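Local structure of CaaX farnesyltransferase beta subunit Ram1 (Aspergillus fumigatus, 4L9P) at the interface of chains B and A. The protein forms, with the Ram2 alpha subunit, the zinc-dependent protein farnesyltransferase that transfers a farnesyl group from farnesyl diphosphate to the cysteine of CaaX proteins. Coordinates in Å, arbitrary orientation; residue numbers count along the deposited sequence, not the author numbering. Chains: chain A, CaaX farnesyltransferase beta subunit Ram1; chain B, CaaX farnesyltransferase alpha subunit Ram2.

The interface of chains B and A. Residues chain B 193, 195, 255; chain A 84, 86-88, 91.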
loop_
_atom_site.group_PDB
_atom_site.type_symbol
_atom_site.label_atom_id
_atom_site.label_comp_id
_atom_site.label_asym_id
_atom_site.label_seq_id
_atom_site.Cartn_x
_atom_site.Cartn_y
_atom_site.Cartn_z
ATOM N N ASP B 193 0.197 19.357 16.161
ATOM C CA ASP B 193 -0.364 19.375 14.780
ATOM C C ASP B 193 -1.703 18.640 14.836
ATOM O O ASP B 193 -1.747 17.404 14.789
ATOM C CB ASP B 193 0.583 18.734 13.763
ATOM C CG ASP B 193 0.109 18.894 12.343
ATOM O OD1 ASP B 193 -1.056 19.319 12.162
ATOM O OD2 ASP B 193 0.915 18.584 11.445
ATOM N N ARG B 195 -3.732 18.178 12.728
ATOM C CA ARG B 195 -3.975 17.424 11.479
ATOM C C ARG B 195 -3.216 16.121 11.381
ATOM O O ARG B 195 -3.156 15.498 10.318
ATOM C CB ARG B 195 -3.646 18.304 10.259
ATOM C CG ARG B 195 -4.605 19.509 10.247
ATOM C CD ARG B 195 -3.967 20.636 9.584
ATOM N NE ARG B 195 -4.852 21.810 9.415
ATOM C CZ ARG B 195 -4.499 23.036 9.785
ATOM N NH1 ARG B 195 -3.345 23.254 10.395
ATOM N NH2 ARG B 195 -5.304 24.056 9.503
ATOM N N ALA B 255 -9.693 24.223 13.464
ATOM C CA ALA B 255 -9.266 24.071 12.044
ATOM C C ALA B 255 -10.333 23.271 11.345
ATOM O O ALA B 255 -10.238 22.075 11.189
ATOM C CB ALA B 255 -7.871 23.375 11.931
ATOM N N ASP A 84 -8.088 27.239 6.298
ATOM C CA ASP A 84 -8.071 27.424 7.746
ATOM C C ASP A 84 -6.989 28.436 8.106
ATOM O O ASP A 84 -5.955 28.493 7.472
ATOM C CB ASP A 84 -7.626 26.134 8.437
ATOM C CG ASP A 84 -8.694 24.989 8.459
ATOM O OD1 ASP A 84 -9.890 25.226 8.315
ATOM O OD2 ASP A 84 -8.284 23.815 8.694
ATOM N N LEU A 86 -5.217 28.376 10.948
ATOM C CA LEU A 86 -4.153 27.752 11.743
ATOM C C LEU A 86 -3.098 27.088 10.864
ATOM O O LEU A 86 -3.439 26.214 10.051
ATOM C CB LEU A 86 -4.787 26.700 12.635
ATOM C CG LEU A 86 -3.783 25.872 13.452
ATOM C CD1 LEU A 86 -3.089 26.711 14.545
ATOM C CD2 LEU A 86 -4.471 24.634 14.056
ATOM N N SER A 87 -1.830 27.434 11.068
ATOM C CA SER A 87 -0.709 26.799 10.373
ATOM C C SER A 87 -0.097 25.704 11.259
ATOM O O SER A 87 0.213 25.954 12.448
ATOM C CB SER A 87 0.372 27.843 10.105
ATOM O OG SER A 87 1.458 27.242 9.425
ATOM N N THR A 88 0.042 24.483 10.711
ATOM C CA THR A 88 0.814 23.429 11.354
ATOM C C THR A 88 1.757 22.793 10.338
ATOM O O THR A 88 1.727 23.166 9.149
ATOM C CB THR A 88 -0.086 22.317 11.911
ATOM O OG1 THR A 88 -0.816 21.704 10.839
ATOM C CG2 THR A 88 -1.058 22.831 13.003
ATOM N N THR A 91 0.029 21.713 7.148
ATOM C CA THR A 91 -0.349 22.707 6.149
ATOM C C THR A 91 0.857 23.325 5.513
ATOM O O THR A 91 0.751 23.725 4.337
ATOM C CB THR A 91 -1.291 23.773 6.684
ATOM O OG1 THR A 91 -0.678 24.430 7.796
ATOM C CG2 THR A 91 -2.613 23.121 7.113
#
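B:Arg195 of the alpha subunit pushes its guanidinium into a bend of the beta-subunit chain and meets A:Asp84, A:Leu86, A:Thr88 and A:Thr91. The charged contact is a salt bridge: B:Arg195 NH2 lies 3.1 Å from carboxylate OD2 of A:Asp84, which accepts through its anti lone pair. The two side chains approach from opposite directions, with the guanidinium and carboxylate planes nearly coplanar, 26° apart.

Further hydrogen bonds line the NH1/NH2 end of the guanidinium. It grips the carbonyl oxygen of A:Leu86 end-on, B:Arg195 NH2 at 2.9 Å from O and NH1 at 3.0 Å. NH1 also donates to the hydroxyl OG1 of A:Thr88. The acceptors lie within about 13° of its plane, which should hold the guanidinium against rotation. A:Thr88 OG1 passes the chain on, donating to OD1 of B:Asp193 over a distance of 2.7 Å. That oxygen is reached from one face by the threonine and from the other by the backbone N of B:Arg195, so B:Asp193 ties the arginine's main chain to the same hydroxyl that its side chain binds.

Apolar contact comes from A:Thr91, whose methyl CG2 sits over the centre of one guanidinium face, 3.3 Å from B:Arg195 CZ. Its OG1, set between the backbone N and carbonyl carbon (chi1 58°), accepts from N of A:Thr88, the N-cap residue of helix 89-105, as in a capping box, and donates to its O.

The patch belongs to the alpha–beta heterodimer interface: the beta-subunit loop entering helix 89-105 meets the alpha-subunit turn between helices 180-192 and 197-208, with B:Ala255, just after helix 238-254, beside A:Asp84.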